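Local coordinates for StiE protein (Stigmatella aurantiaca, PDB 6ECX) that holds the O-methyltransferase domain of a modular polyketide synthase, which binds S-adenosylmethionine as the methyl donor for O-methylation of the polyketide, at residues E75-R78 with V79-A83; R66-L69 with A70-R74; V232-S235 with N236-A239; L312-Y315 with A316-A319; L103-L106 with G107-E111. All coordinates share one frame; numbering follows the deposited sequence.

Contact 1: E75-R78 with V79-A83; sequences ELRR and VLFRA. With SAM (S-adenosylmethionine), chain B.
Leu-76 and Leu-80 meet one turn apart near the end of helix 64-80, with Leu-76 CG 4.0 Å from Leu-80 CD1. Their side chains slant across each other, and Leu-80 N bonds to Leu-76 O. On another flank, Val-79 holds CG2 beside its own backbone N, which brings this methyl 3.9 Å from Glu-75 OE2. Glu-75 bends at chi2 (68°), and Arg-78 bends at chi3. These two bends let Arg-78 take the carboxylate side-on. Arg-78 NE reaches Glu-75 OE1 at 2.8 Å and Arg-78 NH2 reaches Glu-75 OE2 at 2.9 Å, both on the syn side. Two bonds fix the mutual rotation of the flat groups. Glu-75 OE2 has a further partner in Tyr-315 OH.

Arg-77 leaves the helix the other way. Its chi1 of -103° lies off the usual staggered values. The chain bends at chi2 and then runs extended to the guanidinium. Arg-77 NH2 lies 2.9 Å from O of S-adenosylmethionine, whose carboxylate carbon is in the guanidinium plane. Asp-102 OD2 makes a salt bridge to the same nitrogen, and Phe-37 gives a cation-pi contact. Phe-81 is the first residue to leave helical phi/psi: its N bonds to Arg-77 O, and its ring edge faces the same oxygen at CD2 (3.3 Å). The charge on Arg-77 is thus shared between the ligand carboxylate and Asp-102, which would be expected to hold the guanidinium in position for the methyl donor.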
# COMPACT_ATOMS: atom_id res chain seq x y z
N GLU A 75 4.19 -12.01 -1.15
CA GLU A 75 5.31 -11.62 -2.00
C GLU A 75 5.37 -10.10 -2.19
O GLU A 75 6.46 -9.51 -2.20
CB GLU A 75 5.20 -12.33 -3.35
CG GLU A 75 6.19 -11.86 -4.40
CD GLU A 75 7.64 -12.20 -4.10
OE1 GLU A 75 7.91 -12.89 -3.08
OE2 GLU A 75 8.52 -11.78 -4.89
N LEU A 76 4.22 -9.45 -2.36
CA LEU A 76 4.20 -7.99 -2.40
C LEU A 76 4.82 -7.42 -1.13
O LEU A 76 5.67 -6.51 -1.18
CB LEU A 76 2.77 -7.49 -2.57
CG LEU A 76 2.60 -5.97 -2.59
CD1 LEU A 76 2.86 -5.43 -3.98
CD2 LEU A 76 1.20 -5.63 -2.15
N ARG A 77 4.45 -7.98 0.03
CA ARG A 77 5.00 -7.54 1.30
C ARG A 77 6.50 -7.80 1.40
O ARG A 77 7.24 -6.97 1.94
CB ARG A 77 4.28 -8.25 2.45
CG ARG A 77 3.25 -7.42 3.17
CD ARG A 77 1.98 -7.35 2.39
NE ARG A 77 0.99 -6.46 3.00
CZ ARG A 77 -0.20 -6.20 2.47
NH1 ARG A 77 -0.52 -6.77 1.32
NH2 ARG A 77 -1.04 -5.38 3.08
N ARG A 78 6.96 -8.97 0.93
CA ARG A 78 8.38 -9.29 0.98
C ARG A 78 9.19 -8.21 0.27
O ARG A 78 10.19 -7.72 0.80
CB ARG A 78 8.65 -10.66 0.35
CG ARG A 78 10.08 -11.19 0.57
CD ARG A 78 10.30 -12.54 -0.13
NE ARG A 78 10.25 -12.40 -1.58
CZ ARG A 78 11.32 -12.23 -2.35
NH1 ARG A 78 12.53 -12.19 -1.80
NH2 ARG A 78 11.18 -12.10 -3.66
N VAL A 79 8.72 -7.76 -0.90
CA VAL A 79 9.44 -6.73 -1.65
C VAL A 79 9.32 -5.37 -0.96
O VAL A 79 10.30 -4.62 -0.87
CB VAL A 79 8.95 -6.68 -3.10
CG1 VAL A 79 9.73 -5.63 -3.88
CG2 VAL A 79 9.07 -8.05 -3.75
N LEU A 80 8.12 -5.03 -0.46
CA LEU A 80 7.93 -3.78 0.28
C LEU A 80 8.90 -3.63 1.45
O LEU A 80 9.37 -2.53 1.74
CB LEU A 80 6.50 -3.69 0.81
CG LEU A 80 5.47 -3.13 -0.17
CD1 LEU A 80 4.05 -3.58 0.21
CD2 LEU A 80 5.59 -1.61 -0.13
N PHE A 81 9.17 -4.72 2.16
CA PHE A 81 10.02 -4.69 3.35
C PHE A 81 11.47 -5.05 3.05
O PHE A 81 12.22 -5.33 3.97
CB PHE A 81 9.48 -5.65 4.41
CG PHE A 81 8.31 -5.11 5.19
CD1 PHE A 81 8.50 -4.45 6.39
CD2 PHE A 81 7.01 -5.32 4.74
CE1 PHE A 81 7.42 -3.98 7.12
CE2 PHE A 81 5.92 -4.86 5.46
CZ PHE A 81 6.12 -4.19 6.65
N ARG A 82 11.86 -5.08 1.76
CA ARG A 82 13.15 -5.64 1.36
C ARG A 82 14.33 -5.06 2.13
O ARG A 82 15.33 -5.75 2.36
CB ARG A 82 13.36 -5.41 -0.15
CG ARG A 82 13.39 -3.92 -0.54
CD ARG A 82 13.20 -3.78 -2.06
NE ARG A 82 13.14 -2.37 -2.47
CZ ARG A 82 12.05 -1.61 -2.41
NH1 ARG A 82 10.90 -2.12 -1.97
NH2 ARG A 82 12.10 -0.35 -2.81
N ALA A 83 14.26 -3.79 2.49
CA ALA A 83 15.42 -3.12 3.06
C ALA A 83 15.32 -2.94 4.56
O ALA A 83 16.28 -2.46 5.17
CB ALA A 83 15.63 -1.76 2.39
N SAM B . -2.98 -0.86 4.36
CA SAM B . -4.07 -1.82 4.48
C SAM B . -3.77 -3.08 3.69
O SAM B . -2.85 -3.08 2.88
OXT SAM B . -4.43 -4.12 3.83
CB SAM B . -5.37 -1.19 4.01
CG SAM B . -5.29 -0.53 2.64
SD SAM B . -6.94 -0.00 2.10
CE SAM B . -6.79 -0.17 0.30
C5' SAM B . -6.92 1.78 2.44
C4' SAM B . -6.96 2.09 3.94
O4' SAM B . -6.65 3.45 4.22
C3' SAM B . -8.30 1.84 4.62
O3' SAM B . -8.00 1.15 5.82
C2' SAM B . -8.83 3.22 4.97
O2' SAM B . -9.63 3.26 6.14
C1' SAM B . -7.53 3.97 5.20
N9 SAM B . -7.59 5.44 5.08
C8 SAM B . -8.03 6.15 3.99
N7 SAM B . -7.90 7.47 4.25
C5 SAM B . -7.39 7.62 5.50
C6 SAM B . -7.07 8.73 6.26
N6 SAM B . -7.25 9.97 5.78
N1 SAM B . -6.55 8.57 7.53
C2 SAM B . -6.35 7.31 8.05
N3 SAM B . -6.67 6.21 7.28
C4 SAM B . -7.19 6.35 6.03

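Contact 2: R66-L69 with A70-R74; sequences RERL and AVAQR
Leu-69 and Gln-73 are brought together by different first torsions. Leu-69 has CG beside its carbonyl carbon (chi1 178°), while Gln-73 has CG beside its backbone N (chi1 -72°). Leu-69 CG then lies 4.1 Å from Gln-73 CD, and the two side chains cross at a slant. Gln-73 CG also packs 3.3 Å from Leu-69 O, the oxygen that accepts the bond from Gln-73 N. Beyond CG Gln-73 runs extended, and its NE2 bonds to Thr-39 O. Leu-69 is buried against Trp-52, Thr-55 and Val-56, of helix 52-57.

Elsewhere on the helix, Arg-68 bends at chi2 (62°), which brings its guanidinium forward, toward the next turn. Arg-68 NH1 stands 3.9 Å from Val-71 CG1 and 4.1 Å from Ala-72 CB, obliquely to both. The same guanidinium makes a cation-pi contact with Phe-43. Val-71 puts its other methyl, CG2, 3.2 Å from Glu-67 O, which also takes the bond from Val-71 N (2.9 Å). Further on, Arg-74 folds its guanidinium back, so that one face lies over Ala-70 O.

Four successive bonds, from Ala-70, Val-71, Ala-72 and Gln-73 back to Arg-66, Glu-67, Arg-68 and Leu-69, carry the frame. This is the regular i to i+4 pattern of an alpha helix with one buried and one exposed side, here helix 64-80, whose later turns carry Arg-77, which binds S-adenosylmethionine.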
# COMPACT_ATOMS: atom_id res chain seq x y z
N ARG A 66 -7.20 -19.15 -4.08
CA ARG A 66 -7.32 -18.50 -2.78
C ARG A 66 -5.96 -18.47 -2.08
O ARG A 66 -5.49 -17.42 -1.64
CB ARG A 66 -8.35 -19.21 -1.91
CG ARG A 66 -8.73 -18.44 -0.66
CD ARG A 66 -9.45 -19.35 0.34
NE ARG A 66 -10.26 -18.61 1.31
CZ ARG A 66 -9.81 -18.12 2.46
NH1 ARG A 66 -8.53 -18.28 2.79
NH2 ARG A 66 -10.63 -17.48 3.28
N GLU A 67 -5.32 -19.64 -1.98
CA GLU A 67 -3.97 -19.68 -1.42
C GLU A 67 -2.95 -19.08 -2.38
O GLU A 67 -1.93 -18.54 -1.93
CB GLU A 67 -3.62 -21.13 -1.05
CG GLU A 67 -4.50 -21.69 0.07
CD GLU A 67 -4.41 -23.21 0.20
OE1 GLU A 67 -3.67 -23.84 -0.59
OE2 GLU A 67 -5.09 -23.77 1.08
N ARG A 68 -3.20 -19.15 -3.69
CA ARG A 68 -2.30 -18.51 -4.65
C ARG A 68 -2.32 -16.99 -4.49
O ARG A 68 -1.27 -16.34 -4.54
CB ARG A 68 -2.67 -18.90 -6.08
CG ARG A 68 -1.72 -18.40 -7.15
CD ARG A 68 -0.31 -18.96 -6.97
NE ARG A 68 0.59 -18.50 -8.02
CZ ARG A 68 1.40 -17.45 -7.90
NH1 ARG A 68 1.42 -16.77 -6.76
NH2 ARG A 68 2.18 -17.09 -8.90
N LEU A 69 -3.51 -16.42 -4.28
CA LEU A 69 -3.59 -14.99 -4.03
C LEU A 69 -2.89 -14.62 -2.72
O LEU A 69 -2.19 -13.60 -2.65
CB LEU A 69 -5.05 -14.55 -4.01
CG LEU A 69 -5.30 -13.08 -3.71
CD1 LEU A 69 -4.54 -12.19 -4.69
CD2 LEU A 69 -6.79 -12.80 -3.75
N ALA A 70 -3.04 -15.44 -1.68
CA ALA A 70 -2.35 -15.17 -0.42
C ALA A 70 -0.84 -15.19 -0.61
O ALA A 70 -0.13 -14.32 -0.08
CB ALA A 70 -2.77 -16.17 0.65
N VAL A 71 -0.33 -16.15 -1.38
CA VAL A 71 1.09 -16.21 -1.69
C VAL A 71 1.55 -14.91 -2.34
O VAL A 71 2.56 -14.32 -1.96
CB VAL A 71 1.39 -17.43 -2.58
CG1 VAL A 71 2.79 -17.34 -3.17
CG2 VAL A 71 1.23 -18.71 -1.79
N ALA A 72 0.80 -14.45 -3.35
CA ALA A 72 1.21 -13.27 -4.09
C ALA A 72 1.11 -12.01 -3.24
O ALA A 72 1.80 -11.02 -3.52
CB ALA A 72 0.36 -13.11 -5.35
N GLN A 73 0.24 -12.01 -2.23
CA GLN A 73 0.14 -10.87 -1.34
C GLN A 73 1.32 -10.84 -0.37
O GLN A 73 1.84 -9.76 -0.07
CB GLN A 73 -1.18 -10.90 -0.57
CG GLN A 73 -2.41 -10.57 -1.44
CD GLN A 73 -3.72 -10.85 -0.72
OE1 GLN A 73 -3.88 -11.89 -0.09
NE2 GLN A 73 -4.66 -9.92 -0.81
N ARG A 74 1.72 -12.01 0.14
CA ARG A 74 2.93 -12.09 0.94
C ARG A 74 4.16 -11.67 0.14
O ARG A 74 5.07 -11.02 0.67
CB ARG A 74 3.10 -13.50 1.50
CG ARG A 74 2.13 -13.81 2.62
CD ARG A 74 2.50 -15.10 3.35
NE ARG A 74 2.14 -16.29 2.58
CZ ARG A 74 0.92 -16.82 2.58
NH1 ARG A 74 -0.05 -16.27 3.30
NH2 ARG A 74 0.67 -17.90 1.86

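Contact 3: V232-S235 with N236-A239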
# COMPACT_ATOMS: atom_id res chain seq x y z
N VAL A 232 10.73 -0.18 -6.42
CA VAL A 232 10.53 -1.34 -7.29
C VAL A 232 9.18 -1.20 -7.99
O VAL A 232 8.16 -0.94 -7.34
CB VAL A 232 10.63 -2.66 -6.49
CG1 VAL A 232 10.26 -3.85 -7.38
CG2 VAL A 232 12.06 -2.85 -5.94
N ASP A 233 9.18 -1.40 -9.30
CA ASP A 233 7.99 -1.29 -10.13
C ASP A 233 7.43 -2.70 -10.31
O ASP A 233 8.02 -3.53 -11.01
CB ASP A 233 8.35 -0.64 -11.46
CG ASP A 233 7.15 -0.41 -12.35
OD1 ASP A 233 6.02 -0.82 -12.01
OD2 ASP A 233 7.34 0.18 -13.43
N VAL A 234 6.29 -2.97 -9.68
CA VAL A 234 5.64 -4.27 -9.82
C VAL A 234 4.38 -4.18 -10.69
O VAL A 234 3.50 -5.03 -10.59
CB VAL A 234 5.32 -4.88 -8.44
CG1 VAL A 234 6.61 -5.14 -7.65
CG2 VAL A 234 4.40 -3.97 -7.64
N SER A 235 4.29 -3.15 -11.53
CA SER A 235 3.14 -2.97 -12.42
C SER A 235 2.84 -4.24 -13.21
O SER A 235 1.67 -4.65 -13.34
CB SER A 235 3.38 -1.82 -13.39
OG SER A 235 3.59 -0.59 -12.71
N ASN A 236 3.88 -4.87 -13.75
CA ASN A 236 3.68 -6.04 -14.62
C ASN A 236 3.11 -7.21 -13.84
O ASN A 236 2.28 -7.97 -14.36
CB ASN A 236 5.00 -6.43 -15.28
CG ASN A 236 4.92 -7.77 -16.00
OD1 ASN A 236 4.39 -7.86 -17.10
ND2 ASN A 236 5.44 -8.82 -15.37
N GLU A 237 3.55 -7.38 -12.59
CA GLU A 237 3.15 -8.53 -11.80
C GLU A 237 1.80 -8.32 -11.14
O GLU A 237 1.06 -9.29 -10.92
CB GLU A 237 4.21 -8.83 -10.74
CG GLU A 237 5.53 -9.33 -11.34
CD GLU A 237 6.32 -8.24 -12.06
OE1 GLU A 237 6.21 -7.06 -11.65
OE2 GLU A 237 7.05 -8.56 -13.02
N VAL A 238 1.48 -7.08 -10.79
CA VAL A 238 0.13 -6.77 -10.32
C VAL A 238 -0.87 -6.97 -11.45
O VAL A 238 -1.93 -7.57 -11.27
CB VAL A 238 0.11 -5.33 -9.76
CG1 VAL A 238 -1.29 -4.78 -9.75
CG2 VAL A 238 0.69 -5.33 -8.35
N ALA A 239 -0.51 -6.52 -12.66
CA ALA A 239 -1.38 -6.74 -13.82
C ALA A 239 -1.51 -8.22 -14.13
O ALA A 239 -2.58 -8.68 -14.55
CB ALA A 239 -0.84 -5.97 -15.03
O HOH W 1 7.08 -4.48 -13.39
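The Glu-237 carboxylate turns back on Val-234, with OE1 3.4 Å from Val-234 CA. Its other oxygen, OE2, is approached from well above the carboxylate plane by Asn-236 ND2 (2.9 Å), whereas that bond lies in the plane of the Asn-236 amide. The Asp-233 carboxylate is used differently. OD1 takes Ser-235 OG on its syn side and Ser-235 N on its anti side, the latter at 2.9 Å and tilted out of plane. The bond to Ser-235 N makes an Asx turn. It leads from strand 226-233 of the central mixed sheet into helix 235-242, with Val-234 at the N-cap position. Ser-235 OG is held a second time by Tyr-285 N of the neighbouring strand 283-292. Val-234 O receives Val-238 N nearly head-on (2.9 Å) and a weak bond from Glu-237 N. Val-234 sets CG2 between its backbone N and carbonyl carbon (chi1 -62° for CG1), and this methyl meets Val-238 CG2 at 4.0 Å. Leu-278 packs on Val-238 from helix 263-280. One water donates to Asp-233 O (2.7 Å) and to Glu-237 OE1, and accepts from Asn-236 N at 3.2 Å.

Contact 4: L312-Y315 with A316-A319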
# COMPACT_ATOMS: atom_id res chain seq x y z
N LEU A 312 13.51 3.61 -11.34
CA LEU A 312 12.70 2.54 -10.76
C LEU A 312 13.22 1.19 -11.23
O LEU A 312 13.58 1.01 -12.40
CB LEU A 312 11.24 2.69 -11.18
CG LEU A 312 10.54 4.03 -11.01
CD1 LEU A 312 9.07 3.89 -11.34
CD2 LEU A 312 10.72 4.58 -9.59
N THR A 313 13.28 0.24 -10.31
CA THR A 313 13.74 -1.10 -10.67
C THR A 313 12.56 -1.98 -11.04
O THR A 313 11.66 -2.17 -10.21
CB THR A 313 14.51 -1.73 -9.52
OG1 THR A 313 15.55 -0.85 -9.11
CG2 THR A 313 15.11 -3.06 -9.97
N PRO A 314 12.51 -2.54 -12.24
CA PRO A 314 11.47 -3.53 -12.54
C PRO A 314 11.62 -4.75 -11.65
O PRO A 314 12.73 -5.26 -11.44
CB PRO A 314 11.71 -3.87 -14.01
CG PRO A 314 12.59 -2.79 -14.52
CD PRO A 314 13.43 -2.37 -13.38
N TYR A 315 10.49 -5.22 -11.11
CA TYR A 315 10.47 -6.47 -10.34
C TYR A 315 11.20 -7.60 -11.05
O TYR A 315 11.85 -8.43 -10.40
CB TYR A 315 9.03 -6.89 -10.08
CG TYR A 315 8.93 -8.21 -9.35
CD1 TYR A 315 8.95 -8.25 -7.96
CD2 TYR A 315 8.84 -9.42 -10.05
CE1 TYR A 315 8.86 -9.44 -7.28
CE2 TYR A 315 8.75 -10.63 -9.37
CZ TYR A 315 8.77 -10.62 -7.98
OH TYR A 315 8.68 -11.79 -7.27
N ALA A 316 11.06 -7.70 -12.37
CA ALA A 316 11.73 -8.77 -13.10
C ALA A 316 13.25 -8.68 -13.00
O ALA A 316 13.94 -9.67 -13.23
CB ALA A 316 11.30 -8.77 -14.58
N GLU A 317 13.78 -7.52 -12.63
CA GLU A 317 15.21 -7.36 -12.44
C GLU A 317 15.61 -7.37 -10.97
O GLU A 317 16.75 -7.06 -10.64
CB GLU A 317 15.69 -6.06 -13.11
CG GLU A 317 15.63 -6.11 -14.64
CD GLU A 317 16.01 -4.79 -15.29
OE1 GLU A 317 16.42 -3.85 -14.57
OE2 GLU A 317 15.88 -4.69 -16.53
N PHE A 318 14.69 -7.74 -10.09
CA PHE A 318 14.89 -7.66 -8.65
C PHE A 318 15.27 -9.02 -8.09
O PHE A 318 14.71 -10.05 -8.48
CB PHE A 318 13.62 -7.16 -7.98
CG PHE A 318 13.64 -7.27 -6.49
CD1 PHE A 318 14.35 -6.37 -5.72
CD2 PHE A 318 12.92 -8.27 -5.85
CE1 PHE A 318 14.36 -6.46 -4.35
CE2 PHE A 318 12.91 -8.37 -4.47
CZ PHE A 318 13.64 -7.46 -3.72
N ALA A 319 16.22 -9.01 -7.15
CA ALA A 319 16.64 -10.21 -6.45
C ALA A 319 17.12 -9.84 -5.04
O ALA A 319 17.00 -10.63 -4.11
CB ALA A 319 17.75 -10.94 -7.23
OXT ALA A 319 17.58 -8.72 -4.79
O HOH W 2 12.34 -10.99 -8.63
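Glu-317 N bonds to Pro-314 O at 2.8 Å and Phe-318 N to Tyr-315 O at 2.9 Å, two successive i to i+3 bonds whose donors stand above the carbonyl planes. This is a short 3-10 turn. It follows strand 313-314, an outermost strand of the mixed sheet, and leads to the C-terminus. The strand is joined through its backbone to Asp-233 and Ala-231 of strand 226-233.

Pro-314 and Glu-317 pack on one side of the turn. Glu-317 has CG beside its backbone N (chi1 -69°) and runs extended from there, which carries the carboxylate back beside the proline ring. Glu-317 OE1 comes 3.5 Å from Pro-314 CD, and the two side chains cross at a slant. Close by, Thr-313 CG2 lies loosely against Glu-317 CB.

The aromatic pair lies on another side. Tyr-315 has CG beside its carbonyl carbon (chi1 177°), which sets the ring next to the following peptide, with CD2 3.6 Å from Ala-316 N. Phe-318 CB rests 3.3 Å from Tyr-315 O. The rings themselves touch only lightly, at Tyr-315 CE1 and Phe-318 CD2 (4.5 Å). Both pack on Val-79 of helix 64-80, the tyrosine with its hydroxyl on the Glu-75 carboxylate, and Phe-318 also lies on Arg-82. These contacts hold the chain end against the helix. A water links the two carbonyls, donating to Phe-318 O at 2.6 Å and, farther off, to Tyr-315 O, while lying over one face of the Tyr-315 ring toward its rim.

Contact 5: L103-L106 with G107-E111; sequences LIIL and GEQNE
Leu-106 and Asn-110 meet at the C-terminal end of helix 101-109, the helix of the beta-alpha-beta unit 91-94, 101-109, 114-119 in this Rossmann-like methyltransferase fold. Leu-106 is buried: its side chain reaches Leu-115 of strand 114-119 and Leu-86. Its carbonyl oxygen takes a bond from Asn-110 ND2 (2.8 Å), on a lone pair and in the carbonyl plane, nearly straight at 164°. Asn-110 has left helical geometry; its chi1 of -49° turns the amide back to this oxygen.

Ile-105 is the second main residue. It holds CG2 beside its carbonyl carbon, and this methyl lies 3.7 Å from Gln-109 OE1. The two side chains run side by side in the same direction. Gln-109 CG packs on Ile-105 O, which also accepts Gln-109 N. Phe-37 touches Ile-105 from outside the helix.

Gly-107, the third, is buried by its backbone alone. Its N bonds to Leu-103 O at 2.9 Å, and its own carbonyl oxygen is taken by Arg-140 NH1. One step round the helix, Ile-104 and Glu-108 repeat the side-by-side packing, with Ile-104 CG2 3.8 Å from Glu-108 OE1.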
# COMPACT_ATOMS: atom_id res chain seq x y z
N LEU A 103 0.04 -4.92 10.81
CA LEU A 103 0.48 -4.68 12.18
C LEU A 103 0.54 -5.97 12.98
O LEU A 103 1.46 -6.18 13.77
CB LEU A 103 -0.46 -3.70 12.88
CG LEU A 103 -0.44 -2.26 12.36
CD1 LEU A 103 -1.51 -1.44 13.06
CD2 LEU A 103 0.93 -1.65 12.57
N ILE A 104 -0.47 -6.83 12.82
CA ILE A 104 -0.52 -8.06 13.59
C ILE A 104 0.63 -9.00 13.20
O ILE A 104 1.28 -9.60 14.07
CB ILE A 104 -1.89 -8.73 13.40
CG1 ILE A 104 -2.97 -7.94 14.17
CG2 ILE A 104 -1.81 -10.21 13.80
CD1 ILE A 104 -4.39 -8.38 13.85
N ILE A 105 0.87 -9.15 11.90
CA ILE A 105 1.96 -10.01 11.44
C ILE A 105 3.30 -9.50 11.96
O ILE A 105 4.13 -10.27 12.45
CB ILE A 105 1.94 -10.10 9.90
CG1 ILE A 105 0.75 -10.94 9.44
CG2 ILE A 105 3.26 -10.67 9.38
CD1 ILE A 105 0.50 -10.86 7.96
N LEU A 106 3.52 -8.18 11.88
CA LEU A 106 4.75 -7.61 12.41
C LEU A 106 4.86 -7.85 13.91
O LEU A 106 5.91 -8.28 14.41
CB LEU A 106 4.81 -6.11 12.09
CG LEU A 106 5.03 -5.78 10.61
CD1 LEU A 106 4.91 -4.29 10.37
CD2 LEU A 106 6.41 -6.25 10.15
N GLY A 107 3.76 -7.64 14.65
CA GLY A 107 3.80 -7.81 16.09
C GLY A 107 4.00 -9.25 16.52
O GLY A 107 4.68 -9.53 17.52
N GLU A 108 3.38 -10.19 15.79
CA GLU A 108 3.51 -11.61 16.11
C GLU A 108 4.93 -12.09 15.87
O GLU A 108 5.47 -12.88 16.66
CB GLU A 108 2.54 -12.43 15.26
CG GLU A 108 1.15 -12.59 15.85
CD GLU A 108 0.23 -13.38 14.94
OE1 GLU A 108 0.37 -13.26 13.71
OE2 GLU A 108 -0.63 -14.12 15.47
N GLN A 109 5.55 -11.63 14.79
CA GLN A 109 6.86 -12.13 14.40
C GLN A 109 8.02 -11.35 15.01
O GLN A 109 9.17 -11.78 14.87
CB GLN A 109 6.95 -12.14 12.87
CG GLN A 109 5.82 -12.97 12.24
CD GLN A 109 5.89 -13.04 10.72
OE1 GLN A 109 6.51 -12.20 10.07
NE2 GLN A 109 5.26 -14.06 10.15
N ASN A 110 7.76 -10.23 15.70
CA ASN A 110 8.81 -9.41 16.30
C ASN A 110 8.30 -8.90 17.64
O ASN A 110 7.66 -7.84 17.70
CB ASN A 110 9.20 -8.26 15.38
CG ASN A 110 9.46 -8.71 13.96
OD1 ASN A 110 10.58 -9.06 13.62
ND2 ASN A 110 8.41 -8.72 13.13
N GLU A 111 8.60 -9.63 18.70
CA GLU A 111 7.95 -9.37 19.98
C GLU A 111 8.36 -8.04 20.60
O GLU A 111 7.65 -7.54 21.47
CB GLU A 111 8.22 -10.50 20.96
CG GLU A 111 7.60 -11.83 20.55
CD GLU A 111 7.58 -12.85 21.67
OE1 GLU A 111 6.99 -12.57 22.73
OE2 GLU A 111 8.17 -13.94 21.48

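Overall arrangement
Along the chain the order is contact 2, contact 1, contact 5, contact 3 and contact 4. Contacts 2 and 1 follow one another on helix 64-80, their centres 14 Å apart. Contact 1 is the hub: it touches contacts 3, 4 and 5, through Val-79 and Arg-82 on one side and Phe-81 against Leu-106 on the other. Contacts 3 and 4 lie on neighbouring strands, 226-233 and 313-314, at one edge of the mixed sheet, with centres 9 Å apart. Contact 5, in the beta-alpha-beta unit, lies about 26 Å from contact 3, centre to centre. Helix 64-80 thus packs between these two regions and brings Arg-77 to the S-adenosylmethionine site.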